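Local structure of peptidase (Yersinia bercovieri, 5NYW) at residues Y2-R7 against P156-V161; V59-R64 against G88-E93; C174-M179 against L191-M196. The protein is of unknown function but belongs to the proteasome-related Ntn-hydrolase family as the ancestral beta-subunit Anbu. One frame throughout, in Å; residues are numbered along the deposited sequence.

Interaction 1: residues Y2-R7 against P156-V161; sequences YCVAMR and PIIDRV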
loop_
_atom_site.group_PDB
_atom_site.type_symbol
_atom_site.label_atom_id
_atom_site.label_comp_id
_atom_site.label_asym_id
_atom_site.label_seq_id
_atom_site.Cartn_x
_atom_site.Cartn_y
_atom_site.Cartn_z
ATOM N N TYR L 2 34.857 17.772 18.086
ATOM C CA TYR L 2 34.172 18.925 18.649
ATOM C C TYR L 2 34.371 20.153 17.734
ATOM O O TYR L 2 35.495 20.531 17.402
ATOM C CB TYR L 2 34.682 19.197 20.077
ATOM C CG TYR L 2 34.207 20.502 20.666
ATOM C CD1 TYR L 2 32.891 20.908 20.520
ATOM C CD2 TYR L 2 35.069 21.323 21.376
ATOM C CE1 TYR L 2 32.449 22.089 21.039
ATOM C CE2 TYR L 2 34.628 22.517 21.916
ATOM C CZ TYR L 2 33.313 22.895 21.741
ATOM O OH TYR L 2 32.837 24.080 22.267
ATOM N N CYS L 3 33.268 20.751 17.299
ATOM C CA CYS L 3 33.321 21.952 16.477
ATOM C C CYS L 3 32.413 23.035 17.044
ATOM O O CYS L 3 31.344 22.744 17.565
ATOM C CB CYS L 3 32.920 21.644 15.026
ATOM S SG CYS L 3 33.863 20.312 14.192
ATOM N N VAL L 4 32.851 24.286 16.965
ATOM C CA VAL L 4 32.013 25.391 17.412
ATOM C C VAL L 4 32.098 26.526 16.396
ATOM O O VAL L 4 33.140 26.757 15.782
ATOM C CB VAL L 4 32.400 25.895 18.854
ATOM C CG1 VAL L 4 33.872 26.317 18.948
ATOM C CG2 VAL L 4 31.472 27.034 19.315
ATOM N N ALA L 5 30.981 27.214 16.201
ATOM C CA ALA L 5 30.959 28.376 15.335
ATOM C C ALA L 5 30.155 29.462 16.011
ATOM O O ALA L 5 29.120 29.194 16.599
ATOM C CB ALA L 5 30.375 28.023 13.978
ATOM N N MET L 6 30.635 30.692 15.909
ATOM C CA MET L 6 30.010 31.826 16.561
ATOM C C MET L 6 29.696 32.931 15.557
ATOM O O MET L 6 30.551 33.297 14.746
ATOM C CB MET L 6 30.922 32.378 17.662
ATOM C CG MET L 6 31.307 31.376 18.724
ATOM S SD MET L 6 32.730 31.902 19.699
ATOM C CE MET L 6 32.782 30.650 20.978
ATOM N N ARG L 7 28.463 33.429 15.586
ATOM C CA ARG L 7 28.078 34.574 14.763
ATOM C C ARG L 7 27.879 35.827 15.604
ATOM O O ARG L 7 26.922 35.916 16.373
ATOM C CB ARG L 7 26.804 34.277 13.976
ATOM C CG ARG L 7 26.275 35.446 13.158
ATOM C CD ARG L 7 24.941 35.078 12.532
ATOM N NE ARG L 7 24.268 36.210 11.892
ATOM C CZ ARG L 7 23.332 36.960 12.472
ATOM N NH1 ARG L 7 22.786 37.956 11.797
ATOM N NH2 ARG L 7 22.932 36.707 13.715
ATOM N N PRO L 156 29.617 25.568 29.153
ATOM C CA PRO L 156 29.511 26.512 30.276
ATOM C C PRO L 156 30.295 27.810 30.110
ATOM O O PRO L 156 29.824 28.845 30.577
ATOM C CB PRO L 156 30.044 25.708 31.457
ATOM C CG PRO L 156 29.691 24.302 31.130
ATOM C CD PRO L 156 29.901 24.201 29.642
ATOM N N ILE L 157 31.486 27.746 29.528
ATOM C CA ILE L 157 32.259 28.949 29.338
ATOM C C ILE L 157 31.629 29.830 28.251
ATOM O O ILE L 157 31.652 31.062 28.353
ATOM C CB ILE L 157 33.715 28.635 29.000
ATOM C CG1 ILE L 157 34.527 29.924 28.979
ATOM C CG2 ILE L 157 33.810 27.893 27.682
ATOM C CD1 ILE L 157 34.431 30.717 30.280
ATOM N N ILE L 158 31.049 29.211 27.225
ATOM C CA ILE L 158 30.426 29.978 26.143
ATOM C C ILE L 158 29.216 30.730 26.672
ATOM O O ILE L 158 29.038 31.901 26.392
ATOM C CB ILE L 158 30.006 29.083 24.963
ATOM C CG1 ILE L 158 31.231 28.452 24.318
ATOM C CG2 ILE L 158 29.308 29.889 23.891
ATOM C CD1 ILE L 158 30.881 27.454 23.278
ATOM N N ASP L 159 28.402 30.059 27.471
ATOM C CA ASP L 159 27.243 30.703 28.068
ATOM C C ASP L 159 27.640 31.830 29.011
ATOM O O ASP L 159 26.869 32.764 29.219
ATOM C CB ASP L 159 26.387 29.678 28.803
ATOM C CG ASP L 159 25.605 28.775 27.855
ATOM O OD1 ASP L 159 25.316 29.216 26.718
ATOM O OD2 ASP L 159 25.308 27.619 28.246
ATOM N N ARG L 160 28.830 31.756 29.603
ATOM C CA ARG L 160 29.221 32.771 30.592
ATOM C C ARG L 160 29.723 34.076 29.987
ATOM O O ARG L 160 29.440 35.151 30.521
ATOM C CB ARG L 160 30.321 32.234 31.509
ATOM C CG ARG L 160 29.859 31.279 32.581
ATOM C CD ARG L 160 31.034 30.877 33.467
ATOM N NE ARG L 160 30.664 29.864 34.449
ATOM C CZ ARG L 160 30.100 30.132 35.625
ATOM N NH1 ARG L 160 29.850 31.391 35.969
ATOM N NH2 ARG L 160 29.789 29.139 36.457
ATOM N N VAL L 161 30.437 33.987 28.863
ATOM C CA VAL L 161 31.144 35.150 28.349
ATOM C C VAL L 161 30.760 35.584 26.928
ATOM O O VAL L 161 30.977 36.738 26.564
ATOM C CB VAL L 161 32.673 34.920 28.394
ATOM C CG1 VAL L 161 33.099 34.429 29.756
ATOM C CG2 VAL L 161 33.095 33.932 27.351
#
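I158 buries 59 Å² against three strand residues, M6, V4 and Y2, whose side chains all leave the same face of strand 2-7; the intervening C3 and A5 face the other way. The strand and helix 156-161 run almost parallel, 11° apart, with their short axes 12.2 Å from each other. That gap is too wide for backbone contact and is bridged by side chains alone. The arm of I158 is straight at its outer end (chi2 173°), which carries CD1 to the strand. There CD1 meets V4 CG2 at 4.0 Å, the two side chains lying alongside one another and pointing opposite ways, and Y2 OH, also at 4.0 Å. M6 gives up the next largest area, 24 Å². Its chain is nearly fully extended, and its terminal CE lies 4.3 Å from I158 CG1, lower on the arm. The tyrosine hydroxyl touches I158 without bonding to it; its hydrogen bonds are with S178 OG and Q147 NE2, which satisfy a polar atom buried beside aliphatic carbon. Further along the helix, R160 makes a salt bridge to D180 of a second subunit, away from the strand. A helix laid on the face of the sheet that holds the N-terminal strand is characteristic of the four-layer alpha-beta-beta-alpha sandwich of Ntn hydrolases, and this contact joins one outer helical layer to its sheet.

Interaction 2: residues V59-R64 against G88-E93; sequences VSLLQR and GETVRE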
loop_
_atom_site.group_PDB
_atom_site.type_symbol
_atom_site.label_atom_id
_atom_site.label_comp_id
_atom_site.label_asym_id
_atom_site.label_seq_id
_atom_site.Cartn_x
_atom_site.Cartn_y
_atom_site.Cartn_z
ATOM N N VAL L 59 31.340 16.591 1.778
ATOM C CA VAL L 59 32.324 17.584 1.381
ATOM C C VAL L 59 32.903 17.280 -0.011
ATOM O O VAL L 59 32.992 18.170 -0.856
ATOM C CB VAL L 59 33.458 17.674 2.407
ATOM C CG1 VAL L 59 34.621 18.485 1.854
ATOM C CG2 VAL L 59 32.947 18.280 3.708
ATOM N N SER L 60 33.232 16.020 -0.282
ATOM C CA SER L 60 33.800 15.680 -1.578
ATOM C C SER L 60 32.805 15.969 -2.709
ATOM O O SER L 60 33.196 16.521 -3.735
ATOM C CB SER L 60 34.236 14.213 -1.609
ATOM O OG SER L 60 35.454 14.008 -0.916
ATOM N N LEU L 61 31.528 15.626 -2.514
ATOM C CA LEU L 61 30.499 15.884 -3.521
ATOM C C LEU L 61 30.283 17.388 -3.742
ATOM O O LEU L 61 30.057 17.817 -4.866
ATOM C CB LEU L 61 29.165 15.207 -3.157
ATOM C CG LEU L 61 28.985 13.693 -3.374
ATOM C CD1 LEU L 61 27.613 13.242 -2.908
ATOM C CD2 LEU L 61 29.217 13.267 -4.822
ATOM N N LEU L 62 30.316 18.181 -2.672
ATOM C CA LEU L 62 30.162 19.636 -2.790
ATOM C C LEU L 62 31.319 20.281 -3.543
ATOM O O LEU L 62 31.108 21.200 -4.340
ATOM C CB LEU L 62 30.048 20.285 -1.416
ATOM C CG LEU L 62 28.751 20.038 -0.660
ATOM C CD1 LEU L 62 28.885 20.470 0.785
ATOM C CD2 LEU L 62 27.643 20.807 -1.326
ATOM N N GLN L 63 32.532 19.798 -3.267
ATOM C CA GLN L 63 33.763 20.291 -3.879
ATOM C C GLN L 63 33.798 19.972 -5.366
ATOM O O GLN L 63 34.197 20.798 -6.185
ATOM C CB GLN L 63 34.974 19.660 -3.204
ATOM C CG GLN L 63 35.243 20.170 -1.801
ATOM C CD GLN L 63 36.288 19.338 -1.094
ATOM O OE1 GLN L 63 36.501 18.175 -1.437
ATOM N NE2 GLN L 63 36.917 19.912 -0.074
ATOM N N ARG L 64 33.384 18.759 -5.710
ATOM C CA ARG L 64 33.370 18.314 -7.102
ATOM C C ARG L 64 32.345 19.087 -7.935
ATOM O O ARG L 64 32.619 19.481 -9.068
ATOM C CB ARG L 64 33.077 16.805 -7.169
ATOM C CG ARG L 64 34.150 15.957 -7.846
ATOM C CD ARG L 64 34.233 16.252 -9.332
ATOM N NE ARG L 64 32.947 16.699 -9.875
ATOM C CZ ARG L 64 32.756 17.164 -11.108
ATOM N NH1 ARG L 64 31.544 17.556 -11.489
ATOM N NH2 ARG L 64 33.770 17.240 -11.956
ATOM N N GLY L 88 21.671 20.339 2.952
ATOM C CA GLY L 88 20.648 19.424 3.402
ATOM C C GLY L 88 20.354 18.354 2.369
ATOM O O GLY L 88 20.190 17.181 2.724
ATOM N N GLU L 89 20.295 18.758 1.097
ATOM C CA GLU L 89 20.068 17.835 -0.010
ATOM C C GLU L 89 21.239 16.875 -0.152
ATOM O O GLU L 89 21.043 15.681 -0.400
ATOM C CB GLU L 89 19.838 18.598 -1.330
ATOM C CG GLU L 89 18.536 19.383 -1.355
ATOM C CD GLU L 89 18.424 20.329 -2.531
ATOM O OE1 GLU L 89 19.373 20.378 -3.341
ATOM O OE2 GLU L 89 17.402 21.053 -2.619
ATOM N N THR L 90 22.456 17.395 0.012
ATOM C CA THR L 90 23.651 16.572 -0.131
ATOM C C THR L 90 23.762 15.604 1.070
ATOM O O THR L 90 24.285 14.496 0.930
ATOM C CB THR L 90 24.928 17.423 -0.237
ATOM O OG1 THR L 90 24.700 18.529 -1.109
ATOM C CG2 THR L 90 26.085 16.579 -0.759
ATOM N N VAL L 91 23.332 16.053 2.253
ATOM C CA VAL L 91 23.253 15.174 3.422
ATOM C C VAL L 91 22.308 13.978 3.218
ATOM O O VAL L 91 22.710 12.829 3.431
ATOM C CB VAL L 91 22.814 15.937 4.678
ATOM C CG1 VAL L 91 22.420 14.961 5.754
ATOM C CG2 VAL L 91 23.936 16.845 5.163
ATOM N N ARG L 92 21.074 14.242 2.782
ATOM C CA ARG L 92 20.089 13.173 2.526
ATOM C C ARG L 92 20.541 12.220 1.413
ATOM O O ARG L 92 20.355 11.009 1.520
ATOM C CB ARG L 92 18.711 13.760 2.163
ATOM C CG ARG L 92 17.941 14.343 3.340
ATOM C CD ARG L 92 16.491 14.798 2.996
ATOM N NE ARG L 92 16.410 15.960 2.101
ATOM C CZ ARG L 92 16.299 17.227 2.523
ATOM N NH1 ARG L 92 16.311 17.511 3.830
ATOM N NH2 ARG L 92 16.217 18.224 1.644
ATOM N N GLU L 93 21.141 12.771 0.360
ATOM C CA GLU L 93 21.647 11.984 -0.766
ATOM C C GLU L 93 22.679 10.944 -0.343
ATOM O O GLU L 93 22.630 9.786 -0.763
ATOM C CB GLU L 93 22.278 12.906 -1.807
ATOM C CG GLU L 93 23.000 12.179 -2.912
ATOM C CD GLU L 93 23.801 13.122 -3.802
ATOM O OE1 GLU L 93 24.470 12.637 -4.734
ATOM O OE2 GLU L 93 23.792 14.346 -3.559
#
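Helices 59-64 and 88-93 cross at 128° with their short axes 10.3 Å apart, and come nearest in backbone at L62 and T90, whose CA atoms are 7.7 Å apart. T90 buries the most, 59 Å², and divides its two branches between successive leucines. Its CG2, set anti to the backbone N, lies 4.1 Å from L61 CB, while OG1 touches L62 CD2 at 3.7 Å. That hydroxyl has its polar partner within its own helix, the carbonyl O of L86, so the leucine methyl meets an oxygen already engaged. Both helices lie on the five-stranded sheet, forming the outer helical layer on that side of the Ntn-hydrolase sandwich: V91 reaches C112 and L114, and V59 packs on H34. Farther along, L61 and E93 meet head-on. The glutamate chain is extended (chi1 172°, chi2 -171°), which brings its carboxylate to the leucine, and E93 OE1 lies 3.7 Å from L61 CD1. OE1 is held by a salt bridge to R65, just past the first segment, so the aliphatic contact lies next to an ion pair. L61 also packs on Y81 of a third subunit.

Interaction 3: residues C174-M179 against L191-M196; sequences CALISM and LPLDVM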
loop_
_atom_site.group_PDB
_atom_site.type_symbol
_atom_site.label_atom_id
_atom_site.label_comp_id
_atom_site.label_asym_id
_atom_site.label_seq_id
_atom_site.Cartn_x
_atom_site.Cartn_y
_atom_site.Cartn_z
ATOM N N CYS L 174 37.346 32.679 23.650
ATOM C CA CYS L 174 36.319 31.873 24.278
ATOM C C CYS L 174 36.284 30.463 23.670
ATOM O O CYS L 174 36.244 29.479 24.405
ATOM C CB CYS L 174 34.970 32.572 24.136
ATOM S SG CYS L 174 33.574 31.641 24.748
ATOM N N ALA L 175 36.347 30.366 22.340
ATOM C CA ALA L 175 36.382 29.070 21.658
ATOM C C ALA L 175 37.588 28.225 22.101
ATOM O O ALA L 175 37.437 27.024 22.328
ATOM C CB ALA L 175 36.398 29.255 20.131
ATOM N N LEU L 176 38.765 28.851 22.234
ATOM C CA LEU L 176 39.987 28.136 22.637
ATOM C C LEU L 176 39.905 27.554 24.060
ATOM O O LEU L 176 40.379 26.438 24.311
ATOM C CB LEU L 176 41.216 29.055 22.552
ATOM C CG LEU L 176 41.579 29.473 21.131
ATOM C CD1 LEU L 176 42.743 30.448 21.113
ATOM C CD2 LEU L 176 41.870 28.254 20.278
ATOM N N ILE L 177 39.311 28.310 24.983
ATOM C CA ILE L 177 39.103 27.819 26.339
ATOM C C ILE L 177 38.074 26.681 26.344
ATOM O O ILE L 177 38.254 25.674 27.036
ATOM C CB ILE L 177 38.664 28.963 27.287
ATOM C CG1 ILE L 177 39.769 30.020 27.378
ATOM C CG2 ILE L 177 38.317 28.425 28.680
ATOM C CD1 ILE L 177 39.315 31.313 28.006
ATOM N N SER L 178 37.019 26.841 25.543
ATOM C CA SER L 178 35.991 25.815 25.354
ATOM C C SER L 178 36.661 24.510 24.911
ATOM O O SER L 178 36.344 23.439 25.409
ATOM C CB SER L 178 34.963 26.291 24.318
ATOM O OG SER L 178 33.875 25.392 24.166
ATOM N N MET L 179 37.611 24.624 23.986
ATOM C CA MET L 179 38.432 23.501 23.548
ATOM C C MET L 179 39.285 22.935 24.671
ATOM O O MET L 179 39.430 21.711 24.799
ATOM C CB MET L 179 39.355 23.940 22.421
ATOM C CG MET L 179 38.698 24.023 21.084
ATOM S SD MET L 179 38.351 22.377 20.472
ATOM C CE MET L 179 37.315 22.846 19.094
ATOM N N LEU L 191 43.926 17.393 19.778
ATOM C CA LEU L 191 44.714 18.260 18.929
ATOM C C LEU L 191 45.164 17.458 17.722
ATOM O O LEU L 191 45.158 16.237 17.767
ATOM C CB LEU L 191 45.930 18.819 19.691
ATOM C CG LEU L 191 45.733 19.882 20.787
ATOM C CD1 LEU L 191 47.046 20.173 21.568
ATOM C CD2 LEU L 191 45.119 21.146 20.238
ATOM N N PRO L 192 45.546 18.126 16.627
ATOM C CA PRO L 192 45.595 19.566 16.370
ATOM C C PRO L 192 44.208 20.180 16.186
ATOM O O PRO L 192 43.234 19.483 15.871
ATOM C CB PRO L 192 46.371 19.656 15.062
ATOM C CG PRO L 192 46.106 18.344 14.385
ATOM C CD PRO L 192 46.087 17.348 15.499
ATOM N N LEU L 193 44.153 21.499 16.287
ATOM C CA LEU L 193 42.921 22.243 16.084
ATOM C C LEU L 193 42.951 22.919 14.728
ATOM O O LEU L 193 44.020 23.155 14.162
ATOM C CB LEU L 193 42.739 23.298 17.174
ATOM C CG LEU L 193 42.661 22.904 18.645
ATOM C CD1 LEU L 193 42.370 24.152 19.481
ATOM C CD2 LEU L 193 41.636 21.782 18.923
ATOM N N ASP L 194 41.780 23.200 14.184
ATOM C CA ASP L 194 41.696 24.061 13.008
ATOM C C ASP L 194 40.741 25.174 13.365
ATOM O O ASP L 194 39.617 24.919 13.801
ATOM C CB ASP L 194 41.245 23.277 11.775
ATOM C CG ASP L 194 42.319 22.293 11.283
ATOM O OD1 ASP L 194 43.478 22.701 11.003
ATOM O OD2 ASP L 194 42.006 21.088 11.210
ATOM N N VAL L 195 41.234 26.404 13.278
ATOM C CA VAL L 195 40.478 27.585 13.655
ATOM C C VAL L 195 40.487 28.661 12.562
ATOM O O VAL L 195 41.324 28.655 11.657
ATOM C CB VAL L 195 41.035 28.199 14.964
ATOM C CG1 VAL L 195 41.108 27.162 16.080
ATOM C CG2 VAL L 195 42.400 28.812 14.726
ATOM N N MET L 196 39.533 29.577 12.637
ATOM C CA MET L 196 39.493 30.696 11.716
ATOM C C MET L 196 38.694 31.881 12.240
ATOM O O MET L 196 37.663 31.710 12.879
ATOM C CB MET L 196 38.920 30.265 10.375
ATOM C CG MET L 196 38.684 31.435 9.464
ATOM S SD MET L 196 38.201 30.925 7.845
ATOM C CE MET L 196 37.508 32.457 7.224
#
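M179 and L193 form the close end of this contact, where the thioether runs beside the leucine side chain and points the other way. The methionine chain is bent at chi2 (-72°), which lays its length alongside the leucine: SD lies 3.7 Å from L193 CD2, and CG is 4.0 Å from L193 CD1. Both methyls of L193, which has 57 Å² buried, therefore touch M179, and CD1 meets L176 as well. The packing is looser one turn earlier in the helix, where L176 offers only CD2, 4.2 Å from L193 CD1 and 4.4 Å from V195 CG1. Just before L193, at the tight end, L191 and P192, joined by a cis peptide, are partly exposed. Helix and strand run nearly antiparallel, at 164°, with their short axes 10.9 Å apart. Helix 168-185 thus lies over the sheet in which strand 193-199 pairs with 11-23 and 208-211, as part of one helical layer of the Ntn-hydrolase sandwich. F218 of helix 216-234 also packs on both L176 and L193. With all four touching residues buried and no hydrogen bond across, this contact supplies no directional bond and rests on dispersion, the exclusion of water and shape fit, while S178 of the same helix bonds G154 O.

Interactions 1 and 3 are neighbours, with centres 10 Å apart: helices 155-161 and 168-185 follow each other in the chain and reach the same sheet. They touch directly, through V161 CG2 against C174 SG at 3.5 Å and through Y2 O against M179 CE at 3.4 Å. Both also touch the second subunit. Interaction 2 lies opposite interaction 1 across the chain's centre, their own centres 27 Å apart, and borders a third subunit; its centre is 26 Å from that of interaction 3. In proteasome beta-subunits the N-terminal residue is the nucleophile; if Anbu works likewise, strand 2-7 of interaction 1, which begins one residue after that terminus, would adjoin such a site.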